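Local coordinates for coenzyme F420-dependent N(5),N(10)-methenyltetrahydromethanopterin reductase-related protein (Desulfurobacterium thermolithotrophum DSM 11699, PDB 6HUZ) that uses tetrahydrofolate derivatives as substrates and binds the iron-guanylylpyridinol cofactor, as a bacterial paralog of [Fe]-hydrogenase, at the interface of chains A and B. Coordinates in Å, arbitrary orientation; residue numbers count along the deposited sequence, not the author numbering. Chains: chain A/B, Coenzyme F420-dependent N(5),N(10)-methenyltetrahydromethanopterin reductase-related protein.

Contact 1: the interface of chains A and B. Residues chain A 200-201, 204, 206, 344, 347; chain B 237-238, 241-242, 245.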
# COMPACT_ATOMS: atom_id res chain seq x y z
N SER A 200 -11.02 -5.39 -9.40
CA SER A 200 -9.70 -5.97 -9.69
C SER A 200 -8.79 -6.21 -8.41
O SER A 200 -8.32 -7.33 -8.21
CB SER A 200 -8.96 -5.10 -10.72
OG SER A 200 -7.58 -5.38 -10.83
N PRO A 201 -8.50 -5.20 -7.56
CA PRO A 201 -7.63 -5.46 -6.39
C PRO A 201 -8.23 -6.46 -5.40
O PRO A 201 -7.50 -7.12 -4.66
CB PRO A 201 -7.43 -4.07 -5.77
CG PRO A 201 -8.58 -3.25 -6.22
CD PRO A 201 -8.90 -3.78 -7.63
N ASP A 204 -8.80 -10.27 -8.36
CA ASP A 204 -7.60 -10.80 -9.03
C ASP A 204 -6.63 -11.48 -8.07
O ASP A 204 -6.81 -11.46 -6.86
CB ASP A 204 -6.80 -9.65 -9.68
CG ASP A 204 -7.52 -8.89 -10.75
OD1 ASP A 204 -8.66 -9.31 -11.14
OD2 ASP A 204 -6.97 -7.88 -11.22
N GLY A 206 -3.93 -10.47 -7.06
CA GLY A 206 -3.39 -9.52 -6.07
C GLY A 206 -4.13 -9.49 -4.74
O GLY A 206 -3.74 -8.76 -3.83
N TRP A 344 -2.75 0.73 -16.65
CA TRP A 344 -3.22 -0.63 -16.92
C TRP A 344 -2.49 -1.31 -18.06
O TRP A 344 -2.40 -2.53 -18.07
CB TRP A 344 -4.72 -0.63 -17.17
CG TRP A 344 -5.48 -0.86 -15.90
CD1 TRP A 344 -5.94 0.09 -15.03
CD2 TRP A 344 -5.81 -2.13 -15.33
NE1 TRP A 344 -6.57 -0.51 -13.97
CE2 TRP A 344 -6.51 -1.87 -14.13
CE3 TRP A 344 -5.59 -3.46 -15.72
CZ2 TRP A 344 -6.99 -2.91 -13.31
CZ3 TRP A 344 -6.08 -4.48 -14.92
CH2 TRP A 344 -6.76 -4.20 -13.73
N PHE A 347 0.11 -3.82 -17.17
CA PHE A 347 -0.32 -5.17 -16.80
C PHE A 347 -0.12 -6.06 -18.04
O PHE A 347 -0.85 -7.02 -18.28
CB PHE A 347 -1.80 -5.14 -16.35
CG PHE A 347 -2.31 -6.38 -15.64
CD1 PHE A 347 -1.58 -6.97 -14.62
CD2 PHE A 347 -3.56 -6.90 -15.94
CE1 PHE A 347 -2.06 -8.08 -13.94
CE2 PHE A 347 -4.04 -8.03 -15.26
CZ PHE A 347 -3.29 -8.61 -14.27
N PHE B 237 2.34 -5.06 -11.25
CA PHE B 237 1.15 -4.22 -11.43
C PHE B 237 0.17 -4.54 -10.27
O PHE B 237 -0.34 -3.64 -9.64
CB PHE B 237 0.45 -4.51 -12.78
CG PHE B 237 -0.87 -3.77 -12.86
CD1 PHE B 237 -0.90 -2.44 -13.24
CD2 PHE B 237 -2.06 -4.39 -12.48
CE1 PHE B 237 -2.11 -1.74 -13.24
CE2 PHE B 237 -3.26 -3.69 -12.50
CZ PHE B 237 -3.27 -2.37 -12.87
N GLN B 238 -0.08 -5.84 -10.01
CA GLN B 238 -0.99 -6.27 -8.93
C GLN B 238 -0.53 -5.74 -7.57
O GLN B 238 -1.36 -5.25 -6.82
CB GLN B 238 -1.09 -7.79 -8.90
CG GLN B 238 -1.89 -8.36 -10.07
CD GLN B 238 -3.37 -8.07 -9.97
OE1 GLN B 238 -3.99 -8.17 -8.88
NE2 GLN B 238 -3.98 -7.72 -11.08
N GLN B 241 -1.04 -1.82 -7.55
CA GLN B 241 -2.44 -1.48 -7.51
C GLN B 241 -3.04 -1.75 -6.16
O GLN B 241 -3.79 -0.91 -5.72
CB GLN B 241 -3.26 -2.28 -8.56
CG GLN B 241 -4.72 -1.82 -8.61
CD GLN B 241 -5.60 -2.61 -9.57
OE1 GLN B 241 -6.26 -2.05 -10.44
NE2 GLN B 241 -5.67 -3.91 -9.43
N SER B 242 -2.82 -2.94 -5.57
CA SER B 242 -3.43 -3.28 -4.30
C SER B 242 -3.09 -2.24 -3.26
O SER B 242 -3.98 -1.73 -2.58
CB SER B 242 -2.93 -4.65 -3.78
OG SER B 242 -3.41 -5.75 -4.53
N VAL B 245 -4.51 1.34 -3.91
CA VAL B 245 -5.93 1.36 -3.59
C VAL B 245 -6.19 1.47 -2.08
O VAL B 245 -6.99 2.30 -1.65
CB VAL B 245 -6.67 0.16 -4.22
CG1 VAL B 245 -8.05 -0.05 -3.60
CG2 VAL B 245 -6.79 0.35 -5.72
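B:Gln238 and B:Gln241, one turn apart on helix 232-262, present their side-chain amides to A:Ser200 and A:Asp204. Two donors meet at A:Asp204 OD2, a carboxylate oxygen. B:Gln238 NE2 donates to A:Asp204 OD2 at 3.0 Å, on the anti side of that oxygen and 22° out of the carboxylate plane. The hydroxyl A:Ser200 OG donates to the same A:Asp204 OD2 at 2.6 Å, from the opposite face. B:Gln241 NE2 in turn donates to A:Ser200 OG at 2.8 Å. This bond is nearly straight, 167° at the hydrogen, and A:Ser200 OG lies in the amide plane. B:Gln241 reaches it with an extended chain, CG anti to the backbone N (chi1 -174°). B:Gln238 is bent at chi2, and its OE1 takes a weak bond from the backbone A:Gly206 N. The hydroxyl B:Ser242 OG donates to the carbonyl A:Gly206 O at 3.1 Å, from above the carbonyl plane.

The apolar contacts flank this network. B:Phe237 sends its tip, CZ, over the centre of one face of the A:Trp344 indole, although that residue is poorly ordered. A:Phe347 CD1 meets B:Phe237 CD2 at 3.4 Å. At the other end, A:Pro201 lies across B:Gln241 and touches B:Val245.

A:Asp204 belongs to the methenyltetrahydrofolate pocket of chain A. The helix of chain B therefore braces a substrate-binding loop of its partner and may help set its position.

Contact 2: the interface of chains A and B. Residues chain A 248, 251-252, 314; chain B 240, 319-321.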
# COMPACT_ATOMS: atom_id res chain seq x y z
N SER A 248 4.34 3.37 -4.65
CA SER A 248 5.10 4.30 -5.49
C SER A 248 6.45 3.70 -5.92
O SER A 248 6.87 3.86 -7.07
CB SER A 248 5.38 5.62 -4.75
OG SER A 248 4.14 6.26 -4.46
N THR A 251 5.83 0.87 -8.49
CA THR A 251 5.43 1.47 -9.78
C THR A 251 6.56 2.12 -10.52
O THR A 251 6.72 1.96 -11.73
CB THR A 251 4.33 2.53 -9.56
OG1 THR A 251 3.18 1.87 -9.09
CG2 THR A 251 3.98 3.34 -10.84
N LYS A 252 7.32 2.92 -9.81
CA LYS A 252 8.39 3.63 -10.46
C LYS A 252 9.67 2.83 -10.64
O LYS A 252 10.31 2.93 -11.69
CB LYS A 252 8.70 4.87 -9.61
CG LYS A 252 9.80 5.76 -10.11
CD LYS A 252 9.38 6.61 -11.26
CE LYS A 252 10.31 7.79 -11.42
NZ LYS A 252 9.81 8.70 -12.48
N THR A 314 11.60 11.24 -7.11
CA THR A 314 10.15 11.23 -7.04
C THR A 314 9.71 11.40 -5.60
O THR A 314 10.52 11.29 -4.67
CB THR A 314 9.53 9.97 -7.65
OG1 THR A 314 8.11 10.20 -7.80
CG2 THR A 314 9.76 8.72 -6.80
N ALA B 240 1.47 -3.03 -6.91
CA ALA B 240 1.30 -1.58 -6.94
C ALA B 240 -0.15 -1.18 -6.79
O ALA B 240 -0.46 -0.30 -6.00
CB ALA B 240 1.88 -1.00 -8.23
N PRO B 319 -1.79 5.87 -9.97
CA PRO B 319 -0.41 5.76 -9.47
C PRO B 319 0.26 7.09 -9.16
O PRO B 319 0.58 7.86 -10.05
CB PRO B 319 0.32 4.99 -10.59
CG PRO B 319 -0.73 4.51 -11.50
CD PRO B 319 -1.86 5.47 -11.39
N SER B 320 0.47 7.35 -7.87
CA SER B 320 1.11 8.60 -7.43
C SER B 320 2.32 9.03 -8.25
O SER B 320 2.33 10.16 -8.74
CB SER B 320 1.51 8.52 -5.96
OG SER B 320 0.38 8.78 -5.14
N PRO B 321 3.37 8.21 -8.44
CA PRO B 321 4.53 8.68 -9.23
C PRO B 321 4.19 9.20 -10.63
O PRO B 321 4.86 10.15 -11.09
CB PRO B 321 5.51 7.49 -9.23
CG PRO B 321 4.75 6.35 -8.75
CD PRO B 321 3.58 6.84 -7.94
O HOH W 1 7.53 10.35 -10.25
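A:Thr251 and B:Pro321 meet in this dimer contact of the [Fe]-hydrogenase (Hmd) family. The threonine lies on helix 232-262 of chain A. The proline is near the start of helix 320-331 of chain B. Their side chains pass at a slant, and A:Thr251 CG2 touches the ring atom B:Pro321 CG at 3.7 Å. The A:Thr251 side chain crosses B:Pro319 at about a right angle, with A:Thr251 CG2 4.0 Å from B:Pro319 CB. The methyl thus sits against both prolines. CG2 is anti to the backbone N, while the hydroxyl is anti to the carbonyl carbon (chi1 -66°). That rotation splits the two branches between different partners. A:Thr251 OG1 comes to 3.3 Å from the methyl B:Ala240 CB, where the two copies of helix 232-262 approach each other.

A:Ser248, almost one turn earlier, meets the B:Pro321 ring at another atom. Its hydroxyl A:Ser248 OG lies 3.6 Å from B:Pro321 CD, and its CA also packs on CD. B:Ser320 CB adds a looser contact to that hydroxyl. On the far flank of the ring, B:Pro321 CB faces A:Lys252 CB and A:Thr314 OG1.

A water adds a polar link across this patch. A:Thr314 OG1 is 2.5 Å from water 1. Water 1 is 2.8 Å from the backbone carbonyl B:Pro321 O. The A:Thr314 hydroxyl is anti to its own backbone N (chi1 -167°) and touches the ring flank as well as the water.

Contact 3: the interface of chains A and B. Residues chain A 216-217, 219-220, 239, 271, 274, 281, 284; chain B 208-209, 212.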
# COMPACT_ATOMS: atom_id res chain seq x y z
N GLY A 216 -2.75 -6.43 7.93
CA GLY A 216 -1.61 -5.81 8.61
C GLY A 216 -1.95 -4.43 9.13
O GLY A 216 -1.49 -4.05 10.21
N ALA A 217 -2.75 -3.65 8.38
CA ALA A 217 -3.16 -2.31 8.81
C ALA A 217 -4.09 -2.41 10.00
O ALA A 217 -4.04 -1.55 10.89
CB ALA A 217 -3.87 -1.58 7.69
N GLU A 219 -4.05 -4.89 12.14
CA GLU A 219 -3.23 -5.32 13.26
C GLU A 219 -2.50 -4.10 13.86
O GLU A 219 -2.49 -3.94 15.07
CB GLU A 219 -2.22 -6.39 12.81
CG GLU A 219 -1.40 -6.92 13.97
CD GLU A 219 -0.71 -8.25 13.71
OE1 GLU A 219 0.53 -8.31 13.88
OE2 GLU A 219 -1.41 -9.23 13.34
N TYR A 220 -1.95 -3.23 13.01
CA TYR A 220 -1.25 -2.03 13.47
C TYR A 220 -2.23 -1.08 14.16
O TYR A 220 -1.89 -0.42 15.13
CB TYR A 220 -0.51 -1.36 12.29
CG TYR A 220 -0.16 0.07 12.58
CD1 TYR A 220 0.79 0.39 13.55
CD2 TYR A 220 -0.78 1.11 11.90
CE1 TYR A 220 1.09 1.71 13.86
CE2 TYR A 220 -0.50 2.44 12.21
CZ TYR A 220 0.44 2.73 13.19
OH TYR A 220 0.71 4.04 13.50
N ILE A 239 -0.62 4.33 8.24
CA ILE A 239 -1.09 3.27 7.29
C ILE A 239 -1.03 3.82 5.86
O ILE A 239 -0.44 3.19 5.00
CB ILE A 239 -2.54 2.82 7.62
CG1 ILE A 239 -2.57 2.10 8.99
CG2 ILE A 239 -3.14 1.90 6.49
CD1 ILE A 239 -3.91 2.07 9.59
N LEU A 271 11.35 -2.98 13.02
CA LEU A 271 10.17 -3.80 13.37
C LEU A 271 10.28 -4.46 14.73
O LEU A 271 9.25 -4.68 15.39
CB LEU A 271 9.89 -4.87 12.28
CG LEU A 271 8.60 -5.69 12.45
CD1 LEU A 271 7.36 -4.81 12.29
CD2 LEU A 271 8.55 -6.89 11.41
N MET A 274 8.34 -2.83 17.52
CA MET A 274 6.88 -2.73 17.42
C MET A 274 6.25 -4.09 17.72
O MET A 274 5.03 -4.26 17.56
CB MET A 274 6.48 -2.14 16.07
CG MET A 274 6.57 -0.62 16.02
SD MET A 274 5.45 0.26 17.20
CE MET A 274 3.79 -0.36 16.60
N GLN A 281 -0.27 -10.04 17.95
CA GLN A 281 0.34 -9.58 16.69
C GLN A 281 0.80 -10.74 15.80
O GLN A 281 1.99 -10.81 15.48
CB GLN A 281 1.52 -8.65 16.99
CG GLN A 281 1.12 -7.35 17.64
CD GLN A 281 2.30 -6.45 17.81
OE1 GLN A 281 2.73 -6.19 18.94
NE2 GLN A 281 2.85 -5.93 16.72
N THR A 284 2.68 -9.45 12.50
CA THR A 284 3.99 -8.80 12.74
C THR A 284 5.03 -9.88 12.99
O THR A 284 6.11 -9.92 12.36
CB THR A 284 3.93 -7.88 13.98
OG1 THR A 284 2.83 -6.98 13.90
CG2 THR A 284 5.22 -7.09 14.17
N VAL B 208 5.10 -1.52 11.20
CA VAL B 208 4.28 -2.72 11.26
C VAL B 208 3.56 -2.89 9.91
O VAL B 208 3.59 -3.96 9.35
CB VAL B 208 3.25 -2.66 12.40
CG1 VAL B 208 2.23 -3.80 12.28
CG2 VAL B 208 3.96 -2.74 13.75
N THR B 209 2.89 -1.84 9.41
CA THR B 209 2.19 -1.92 8.13
C THR B 209 3.20 -2.00 6.99
O THR B 209 2.99 -2.73 6.00
CB THR B 209 1.27 -0.71 7.98
OG1 THR B 209 1.97 0.50 8.25
CG2 THR B 209 0.13 -0.75 8.95
N ILE B 212 4.70 -5.69 7.07
CA ILE B 212 3.72 -6.72 6.73
C ILE B 212 3.38 -6.63 5.23
O ILE B 212 3.39 -7.64 4.54
CB ILE B 212 2.45 -6.60 7.62
CG1 ILE B 212 2.80 -7.03 9.06
CG2 ILE B 212 1.34 -7.49 7.05
CD1 ILE B 212 1.74 -6.65 10.14
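A:Thr284 OG1, a hydroxyl held by two neighbours in its own chain, backs onto the methyl B:Val208 CG1 at 3.6 Å. A:Thr284 OG1 donates to the carboxylate oxygen A:Glu219 OE1 at 2.7 Å, on the anti lone pair. A:Gln281 NE2 donates to A:Thr284 OG1 at 3.0 Å. The backbone A:Thr284 N donates to A:Glu219 OE1 too, on the syn side, so that oxygen accepts twice. A:Gln281 NE2 further bonds the carbonyl A:Met274 O, which lies in the amide plane. These bonds tie A:Glu219, A:Thr284, A:Gln281 and A:Met274 together behind the apolar contact.

B:Val208, B:Thr209 and B:Ile212 come from the first turns of helix 207-228. B:Val208 divides its branches: CG1, anti to the backbone N (chi1 169°), meets A:Thr284 and A:Tyr220, and CG2 turns to A:Met274. A:Met274 bends at chi2 and chi3, which brings its CE methyl back to B:Val208 CG2 at 3.7 Å. The contact of A:Met274 CB with that CG2 is tight. A:Leu271 CD1 packs on the valine CA.

B:Thr209 points its methyl, not its hydroxyl, at chain A. CG2 is anti to the carbonyl carbon and OG1 takes the crowded position (chi1 50°). The methyl meets A:Tyr220, A:Ala217 and A:Ile239. B:Ile212 uses both branches: CD1 reaches A:Thr284, and CG2 lies 3.7 Å from A:Gly216 CA, where the neighbouring helix has no side chain.

The C-alpha centres of contact 1 and contact 2 are about 13 Å apart. Contact 3 lies about 21 Å from contact 1 and 22 Å from contact 2. Helix 232-262 runs through all of them: from chain B in contact 1, from both chains in contact 2, and from chain A in contact 3. The loop of contact 1 leads directly into helix 207-228, which both chains supply to contact 3. Each contact has a twin with the chains exchanged. This shared helical framework fits the homodimer known for [Fe]-hydrogenases and may couple dimer assembly to the substrate-binding loop.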